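PDB 2PP0: L-talarate/Galactarate Dehydratase from Salmonella typhimurium, which catalyses the magnesium-dependent dehydration of L-talarate and galactarate to 5-keto-4-deoxy-D-glucarate and, in competition with it, the epimerization of L-talarate to galactarate. Local coordinates for residues 24-29 against 69-74; 30-35 against 391-396. All blocks are in the same frame, centred on the assembly; numbering follows the deposited sequence.

Contact 1: residues 24-29 against 69-74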
ATOM      1  N   THR B  24       0.317 -24.132  -5.559  1.00 41.50           N
ATOM      2  CA  THR B  24      -0.253 -24.385  -4.236  1.00 39.55           C
ATOM      3  C   THR B  24      -1.292 -23.386  -3.735  1.00 38.70           C
ATOM      4  O   THR B  24      -2.042 -23.686  -2.806  1.00 38.74           O
ATOM      5  CB  THR B  24       0.863 -24.479  -3.169  1.00 41.54           C
ATOM      6  OG1 THR B  24       1.545 -23.220  -3.071  1.00 41.64           O
ATOM      7  CG2 THR B  24       1.867 -25.556  -3.549  1.00 40.81           C
ATOM      8  N   GLY B  25      -1.343 -22.203  -4.338  1.00 37.45           N
ATOM      9  CA  GLY B  25      -2.289 -21.191  -3.897  1.00 34.80           C
ATOM     10  C   GLY B  25      -3.762 -21.573  -3.916  1.00 34.26           C
ATOM     11  O   GLY B  25      -4.187 -22.436  -4.683  1.00 33.06           O
ATOM     12  N   ASP B  26      -4.540 -20.911  -3.061  1.00 32.61           N
ATOM     13  CA  ASP B  26      -5.974 -21.143  -2.959  1.00 32.05           C
ATOM     14  C   ASP B  26      -6.634 -20.735  -4.280  1.00 32.14           C
ATOM     15  O   ASP B  26      -6.002 -20.105  -5.133  1.00 31.66           O
ATOM     16  CB  ASP B  26      -6.553 -20.318  -1.802  1.00 31.35           C
ATOM     17  CG  ASP B  26      -7.881 -20.859  -1.304  1.00 32.71           C
ATOM     18  OD1 ASP B  26      -8.428 -21.775  -1.959  1.00 34.11           O
ATOM     19  OD2 ASP B  26      -8.381 -20.369  -0.261  1.00 29.71           O
ATOM     20  N   ARG B  27      -7.904 -21.090  -4.444  1.00 32.14           N
ATOM     21  CA  ARG B  27      -8.636 -20.781  -5.663  1.00 31.85           C
ATOM     22  C   ARG B  27     -10.094 -20.445  -5.381  1.00 31.29           C
ATOM     23  O   ARG B  27     -10.733 -21.070  -4.537  1.00 30.67           O
ATOM     24  CB  ARG B  27      -8.578 -21.978  -6.619  1.00 33.27           C
ATOM     25  CG  ARG B  27      -7.205 -22.270  -7.189  1.00 34.94           C
ATOM     26  CD  ARG B  27      -6.800 -21.212  -8.201  1.00 37.09           C
ATOM     27  NE  ARG B  27      -5.575 -21.572  -8.911  1.00 39.46           N
ATOM     28  CZ  ARG B  27      -4.351 -21.468  -8.400  1.00 40.40           C
ATOM     29  NH1 ARG B  27      -4.177 -21.010  -7.166  1.00 39.17           N
ATOM     30  NH2 ARG B  27      -3.301 -21.818  -9.131  1.00 40.02           N
ATOM     31  N   ILE B  28     -10.625 -19.449  -6.084  1.00 28.71           N
ATOM     32  CA  ILE B  28     -12.022 -19.079  -5.899  1.00 29.93           C
ATOM     33  C   ILE B  28     -12.864 -20.140  -6.614  1.00 30.56           C
ATOM     34  O   ILE B  28     -12.542 -20.534  -7.734  1.00 31.46           O
ATOM     35  CB  ILE B  28     -12.324 -17.677  -6.506  1.00 31.21           C
ATOM     36  CG1 ILE B  28     -11.566 -16.595  -5.719  1.00 29.28           C
ATOM     37  CG2 ILE B  28     -13.830 -17.405  -6.471  1.00 28.87           C
ATOM     38  CD1 ILE B  28     -11.644 -15.194  -6.322  1.00 27.70           C
ATOM     39  N   GLU B  29     -13.931 -20.611  -5.974  1.00 30.47           N
ATOM     40  CA  GLU B  29     -14.770 -21.627  -6.603  1.00 32.65           C
ATOM     41  C   GLU B  29     -16.250 -21.278  -6.617  1.00 32.42           C
ATOM     42  O   GLU B  29     -17.035 -21.950  -7.279  1.00 33.29           O
ATOM     43  CB  GLU B  29     -14.590 -22.986  -5.905  1.00 34.31           C
ATOM     44  CG  GLU B  29     -13.152 -23.489  -5.872  1.00 35.17           C
ATOM     45  CD  GLU B  29     -13.056 -24.947  -5.462  1.00 37.56           C
ATOM     46  OE1 GLU B  29     -13.833 -25.362  -4.575  1.00 35.12           O
ATOM     47  OE2 GLU B  29     -12.196 -25.668  -6.018  1.00 37.31           O
ATOM     48  N   SER B  69     -13.627 -19.828  -1.234  1.00 30.19           N
ATOM     49  CA  SER B  69     -12.472 -20.459  -1.866  1.00 31.42           C
ATOM     50  C   SER B  69     -12.423 -21.974  -1.667  1.00 31.41           C
ATOM     51  O   SER B  69     -13.077 -22.530  -0.783  1.00 30.55           O
ATOM     52  CB  SER B  69     -11.181 -19.850  -1.315  1.00 32.24           C
ATOM     53  OG  SER B  69     -11.011 -20.213   0.046  1.00 32.93           O
ATOM     54  N   ARG B  70     -11.626 -22.628  -2.502  1.00 31.45           N
ATOM     55  CA  ARG B  70     -11.447 -24.064  -2.444  1.00 33.91           C
ATOM     56  C   ARG B  70     -11.003 -24.503  -1.046  1.00 35.44           C
ATOM     57  O   ARG B  70     -11.516 -25.480  -0.505  1.00 36.08           O
ATOM     58  CB  ARG B  70     -10.387 -24.483  -3.463  1.00 35.55           C
ATOM     59  CG  ARG B  70     -10.034 -25.961  -3.445  1.00 35.19           C
ATOM     60  CD  ARG B  70      -8.717 -26.172  -4.158  1.00 35.45           C
ATOM     61  NE  ARG B  70      -7.628 -25.513  -3.442  1.00 36.63           N
ATOM     62  CZ  ARG B  70      -6.410 -25.323  -3.939  1.00 37.54           C
ATOM     63  NH1 ARG B  70      -6.121 -25.744  -5.162  1.00 37.13           N
ATOM     64  NH2 ARG B  70      -5.481 -24.715  -3.214  1.00 37.09           N
ATOM     65  N   ASP B  71     -10.063 -23.769  -0.457  1.00 34.69           N
ATOM     66  CA  ASP B  71      -9.548 -24.133   0.858  1.00 35.43           C
ATOM     67  C   ASP B  71     -10.395 -23.724   2.056  1.00 35.44           C
ATOM     68  O   ASP B  71      -9.900 -23.671   3.182  1.00 35.27           O
ATOM     69  CB  ASP B  71      -8.112 -23.624   1.018  1.00 34.83           C
ATOM     70  CG  ASP B  71      -7.176 -24.211  -0.027  1.00 35.80           C
ATOM     71  OD1 ASP B  71      -7.481 -25.312  -0.538  1.00 34.58           O
ATOM     72  OD2 ASP B  71      -6.136 -23.588  -0.338  1.00 35.79           O
ATOM     73  N   GLY B  72     -11.667 -23.429   1.809  1.00 33.84           N
ATOM     74  CA  GLY B  72     -12.577 -23.098   2.893  1.00 33.65           C
ATOM     75  C   GLY B  72     -12.694 -21.683   3.414  1.00 34.94           C
ATOM     76  O   GLY B  72     -13.332 -21.458   4.448  1.00 34.51           O
ATOM     77  N   PHE B  73     -12.095 -20.721   2.723  1.00 34.22           N
ATOM     78  CA  PHE B  73     -12.178 -19.339   3.173  1.00 34.29           C
ATOM     79  C   PHE B  73     -13.419 -18.665   2.608  1.00 34.89           C
ATOM     80  O   PHE B  73     -13.958 -19.074   1.579  1.00 34.35           O
ATOM     81  CB  PHE B  73     -10.904 -18.584   2.786  1.00 33.52           C
ATOM     82  CG  PHE B  73      -9.684 -19.044   3.548  1.00 31.69           C
ATOM     83  CD1 PHE B  73      -9.490 -18.657   4.866  1.00 31.18           C
ATOM     84  CD2 PHE B  73      -8.765 -19.908   2.962  1.00 33.57           C
ATOM     85  CE1 PHE B  73      -8.396 -19.120   5.592  1.00 29.92           C
ATOM     86  CE2 PHE B  73      -7.665 -20.379   3.683  1.00 35.02           C
ATOM     87  CZ  PHE B  73      -7.486 -19.982   5.000  1.00 32.46           C
ATOM     88  N   GLU B  74     -13.876 -17.634   3.299  1.00 35.74           N
ATOM     89  CA  GLU B  74     -15.071 -16.924   2.892  1.00 36.11           C
ATOM     90  C   GLU B  74     -14.867 -15.417   3.025  1.00 34.67           C
ATOM     91  O   GLU B  74     -14.173 -14.951   3.926  1.00 33.31           O
ATOM     92  CB  GLU B  74     -16.234 -17.429   3.758  1.00 38.54           C
ATOM     93  CG  GLU B  74     -17.385 -16.483   3.983  1.00 43.66           C
ATOM     94  CD  GLU B  74     -17.085 -15.429   5.029  1.00 45.31           C
ATOM     95  OE1 GLU B  74     -16.538 -15.770   6.104  1.00 46.30           O
ATOM     96  OE2 GLU B  74     -17.409 -14.253   4.778  1.00 48.38           O
TER
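I28 and S69 face each other as an antiparallel non-hydrogen-bonded pair, CA to CA 4.3 Å, and the chains then separate to 6.0 Å between the CA atoms of D26 and D71. The contact sets the lead-in and first residues of strand 28-40 against the type I beta turn S69-G72 that connects strands 57-69 and 74-81 in a hairpin, within the capping domain of this enolase-superfamily enzyme. One backbone bond, R70 N to R27 O at 2.7 Å (N-H...O angle 163°), ties turn to lead-in.

D26 does most of the polar work. With CG anti to the backbone N (chi1 -159°), its carboxylate reaches the turn, where D26 OD2 accepts a hydrogen bond from S69 OG at 2.7 Å. D26 OD1 accepts from D71 N at 3.0 Å and, on the other face of the carboxylate plane, from R27 N. S69 OG accepts in turn from F73 N, so one hydroxyl links the D26 carboxylate to the backbone beyond the turn. The carboxylates of D26 and D71 stack with planes 15° apart; this like-charge approach is presumably eased by arginines, since R146 of helix 127-146 forms a salt bridge with D26 OD2 and R70 grips D71 side-on. E29 crosses the first carbons of R70, its OE2 3.3 Å from R70 CB. Farther out, R27 CG lies over one face of the R70 guanidinium, 4.2 Å from NH1.

Contact 2: residues 30-35 against 391-396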
ATOM      1  N   TRP B  30     -16.629 -20.227  -5.899  1.00 32.31           N
ATOM      2  CA  TRP B  30     -18.032 -19.835  -5.826  1.00 32.16           C
ATOM      3  C   TRP B  30     -18.196 -18.357  -5.497  1.00 32.18           C
ATOM      4  O   TRP B  30     -17.464 -17.812  -4.670  1.00 29.81           O
ATOM      5  CB  TRP B  30     -18.729 -20.661  -4.746  1.00 32.87           C
ATOM      6  CG  TRP B  30     -20.194 -20.406  -4.599  1.00 31.08           C
ATOM      7  CD1 TRP B  30     -21.199 -20.933  -5.360  1.00 30.39           C
ATOM      8  CD2 TRP B  30     -20.830 -19.604  -3.594  1.00 30.52           C
ATOM      9  NE1 TRP B  30     -22.418 -20.516  -4.886  1.00 31.52           N
ATOM     10  CE2 TRP B  30     -22.222 -19.699  -3.804  1.00 29.16           C
ATOM     11  CE3 TRP B  30     -20.358 -18.817  -2.535  1.00 31.24           C
ATOM     12  CZ2 TRP B  30     -23.149 -19.040  -2.993  1.00 30.41           C
ATOM     13  CZ3 TRP B  30     -21.282 -18.159  -1.728  1.00 32.61           C
ATOM     14  CH2 TRP B  30     -22.662 -18.276  -1.963  1.00 30.04           C
ATOM     15  N   VAL B  31     -19.174 -17.723  -6.145  1.00 31.42           N
ATOM     16  CA  VAL B  31     -19.466 -16.311  -5.930  1.00 29.92           C
ATOM     17  C   VAL B  31     -20.969 -16.077  -5.964  1.00 30.69           C
ATOM     18  O   VAL B  31     -21.659 -16.614  -6.828  1.00 29.55           O
ATOM     19  CB  VAL B  31     -18.863 -15.415  -7.033  1.00 30.45           C
ATOM     20  CG1 VAL B  31     -19.087 -13.950  -6.674  1.00 30.32           C
ATOM     21  CG2 VAL B  31     -17.398 -15.711  -7.221  1.00 31.48           C
ATOM     22  N   LYS B  32     -21.469 -15.273  -5.031  1.00 29.69           N
ATOM     23  CA  LYS B  32     -22.888 -14.942  -4.993  1.00 31.63           C
ATOM     24  C   LYS B  32     -23.074 -13.434  -4.902  1.00 31.69           C
ATOM     25  O   LYS B  32     -22.549 -12.789  -3.993  1.00 31.11           O
ATOM     26  CB  LYS B  32     -23.590 -15.583  -3.798  1.00 32.87           C
ATOM     27  CG  LYS B  32     -25.076 -15.251  -3.749  1.00 33.36           C
ATOM     28  CD  LYS B  32     -25.746 -15.839  -2.523  1.00 36.66           C
ATOM     29  CE  LYS B  32     -27.219 -15.489  -2.500  1.00 39.42           C
ATOM     30  NZ  LYS B  32     -27.860 -15.936  -1.243  1.00 42.58           N
ATOM     31  N   LEU B  33     -23.827 -12.876  -5.846  1.00 30.53           N
ATOM     32  CA  LEU B  33     -24.089 -11.444  -5.858  1.00 30.34           C
ATOM     33  C   LEU B  33     -25.544 -11.209  -5.495  1.00 30.70           C
ATOM     34  O   LEU B  33     -26.420 -11.985  -5.878  1.00 32.01           O
ATOM     35  CB  LEU B  33     -23.805 -10.863  -7.244  1.00 31.15           C
ATOM     36  CG  LEU B  33     -22.413 -11.119  -7.833  1.00 32.39           C
ATOM     37  CD1 LEU B  33     -22.335 -10.515  -9.225  1.00 33.44           C
ATOM     38  CD2 LEU B  33     -21.340 -10.521  -6.928  1.00 31.18           C
ATOM     39  N   SER B  34     -25.800 -10.144  -4.747  1.00 30.41           N
ATOM     40  CA  SER B  34     -27.156  -9.814  -4.342  1.00 31.08           C
ATOM     41  C   SER B  34     -27.445  -8.329  -4.500  1.00 32.94           C
ATOM     42  O   SER B  34     -26.562  -7.488  -4.304  1.00 32.50           O
ATOM     43  CB  SER B  34     -27.391 -10.203  -2.878  1.00 32.58           C
ATOM     44  OG  SER B  34     -27.268 -11.601  -2.681  1.00 32.42           O
ATOM     45  N   LEU B  35     -28.680  -8.015  -4.883  1.00 31.63           N
ATOM     46  CA  LEU B  35     -29.118  -6.634  -5.009  1.00 31.31           C
ATOM     47  C   LEU B  35     -30.255  -6.507  -4.015  1.00 31.52           C
ATOM     48  O   LEU B  35     -31.306  -7.130  -4.179  1.00 32.88           O
ATOM     49  CB  LEU B  35     -29.634  -6.319  -6.417  1.00 31.84           C
ATOM     50  CG  LEU B  35     -30.277  -4.928  -6.521  1.00 33.62           C
ATOM     51  CD1 LEU B  35     -29.266  -3.868  -6.093  1.00 31.67           C
ATOM     52  CD2 LEU B  35     -30.767  -4.665  -7.953  1.00 31.92           C
ATOM     53  N   THR B 391     -30.623 -11.868  -7.160  1.00 34.80           N
ATOM     54  CA  THR B 391     -29.415 -12.581  -6.756  1.00 35.76           C
ATOM     55  C   THR B 391     -29.002 -13.538  -7.864  1.00 35.52           C
ATOM     56  O   THR B 391     -29.819 -13.905  -8.711  1.00 34.15           O
ATOM     57  CB  THR B 391     -29.634 -13.368  -5.439  1.00 36.75           C
ATOM     58  OG1 THR B 391     -28.387 -13.931  -5.009  1.00 39.90           O
ATOM     59  CG2 THR B 391     -30.642 -14.489  -5.639  1.00 38.45           C
ATOM     60  N   CYS B 392     -27.726 -13.908  -7.879  1.00 34.56           N
ATOM     61  CA  CYS B 392     -27.201 -14.844  -8.868  1.00 34.00           C
ATOM     62  C   CYS B 392     -25.953 -15.510  -8.301  1.00 34.10           C
ATOM     63  O   CYS B 392     -25.295 -14.959  -7.423  1.00 33.71           O
ATOM     64  CB  CYS B 392     -26.869 -14.130 -10.184  1.00 34.56           C
ATOM     65  SG  CYS B 392     -25.665 -12.787 -10.073  1.00 35.76           S
ATOM     66  N   GLU B 393     -25.634 -16.699  -8.799  1.00 33.76           N
ATOM     67  CA  GLU B 393     -24.470 -17.427  -8.313  1.00 34.20           C
ATOM     68  C   GLU B 393     -23.629 -17.999  -9.439  1.00 34.39           C
ATOM     69  O   GLU B 393     -24.125 -18.263 -10.538  1.00 34.05           O
ATOM     70  CB  GLU B 393     -24.919 -18.544  -7.367  1.00 35.51           C
ATOM     71  CG  GLU B 393     -25.528 -18.021  -6.080  1.00 36.30           C
ATOM     72  CD  GLU B 393     -26.054 -19.124  -5.189  1.00 38.22           C
ATOM     73  OE1 GLU B 393     -25.474 -20.229  -5.211  1.00 39.88           O
ATOM     74  OE2 GLU B 393     -27.034 -18.881  -4.457  1.00 38.45           O
ATOM     75  N   PHE B 394     -22.346 -18.189  -9.151  1.00 32.83           N
ATOM     76  CA  PHE B 394     -21.395 -18.715 -10.115  1.00 33.82           C
ATOM     77  C   PHE B 394     -20.548 -19.776  -9.419  1.00 35.92           C
ATOM     78  O   PHE B 394     -20.236 -19.648  -8.237  1.00 35.79           O
ATOM     79  CB  PHE B 394     -20.492 -17.583 -10.616  1.00 35.10           C
ATOM     80  CG  PHE B 394     -21.251 -16.392 -11.139  1.00 35.34           C
ATOM     81  CD1 PHE B 394     -21.548 -16.278 -12.494  1.00 37.00           C
ATOM     82  CD2 PHE B 394     -21.708 -15.407 -10.268  1.00 34.51           C
ATOM     83  CE1 PHE B 394     -22.293 -15.198 -12.975  1.00 36.73           C
ATOM     84  CE2 PHE B 394     -22.452 -14.326 -10.736  1.00 36.77           C
ATOM     85  CZ  PHE B 394     -22.745 -14.222 -12.093  1.00 36.64           C
ATOM     86  N   GLY B 395     -20.182 -20.819 -10.152  1.00 37.13           N
ATOM     87  CA  GLY B 395     -19.367 -21.870  -9.575  1.00 40.41           C
ATOM     88  C   GLY B 395     -20.151 -22.827  -8.705  1.00 43.16           C
ATOM     89  O   GLY B 395     -21.353 -23.022  -8.898  1.00 42.14           O
ATOM     90  N   LYS B 396     -19.470 -23.421  -7.730  1.00 45.00           N
ATOM     91  CA  LYS B 396     -20.098 -24.386  -6.837  1.00 46.85           C
ATOM     92  C   LYS B 396     -19.521 -24.260  -5.435  1.00 46.63           C
ATOM     93  O   LYS B 396     -18.304 -24.292  -5.256  1.00 44.78           O
ATOM     94  CB  LYS B 396     -19.861 -25.800  -7.371  1.00 49.74           C
ATOM     95  CG  LYS B 396     -20.535 -26.907  -6.575  1.00 54.58           C
ATOM     96  CD  LYS B 396     -20.215 -28.277  -7.159  1.00 57.18           C
ATOM     97  CE  LYS B 396     -21.050 -29.371  -6.507  1.00 60.23           C
ATOM     98  NZ  LYS B 396     -20.869 -29.407  -5.028  1.00 62.82           N
TER
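W30 CG lies anti to the backbone N (chi1 -177°), and E393 CG anti to the carbonyl carbon (chi1 -67°); from these positions the indole and the carboxylate meet across neighbouring strands. W30 NE1 donates to E393 OE1 at 3.1 Å. The oxygen lies in the indole plane, while the N-H reaches it from above the carboxylate plane. The same OE1 forms a salt bridge with R397 and is therefore shared between the indole N-H and the R397 guanidinium.

On the face carrying K32 and E393, the extended lysine crosses the glutamate obliquely, K32 CG packing on E393 CG at 3.6 Å. K32 NZ stays 4.4 Å from E393 OE2, beyond a salt bridge, and the positive R385 also lies close to NZ. Next along, T391 OG1 donates to L33 O at 2.9 Å; that carbonyl also accepts C392 N, and K32 CE touches the same hydroxyl.

The opposite face carries V31, L33, C392 and F394. L33 CB lies 3.9 Å from C392 SG, and L33 CD1 approaches F394 CE2 at 4.1 Å, the two side chains crossing. Helix 86-96 borders this face, A93 meeting L33 and Y90 meeting C392.

The strand axes are 4.7 Å apart with directions 169° from each other, and the pairs V31-F394 and L33-C392 each carry two backbone hydrogen bonds. This is regular antiparallel pairing, by which the C-terminal strand forms one edge of the four-stranded antiparallel sheet of the capping domain, which draws on both chain ends, as in the mandelate racemase family.

How the contacts relate
Contacts 1 and 2 have centres about 16 Å apart and follow one another on strand 28-40, contact 1 at its beginning and contact 2 just beyond. They touch directly, E29 O lying 2.9 Å from K396 N, a probable hydrogen bond. Along the chain the segments alternate: 24-29, 30-35, 69-74, 391-396. In the sheet the order is 74-81, 57-69, 28-40, 388-395, so strand 28-40 is interior, contact 1 joining its start to the hairpin turn on one side and contact 2 joining it to the edge strand on the other. The last strand thus returns across some 355 residues, which include the barrel, to form an edge of the capping-domain sheet; both contacts lie away from the catalytic and metal-binding residues.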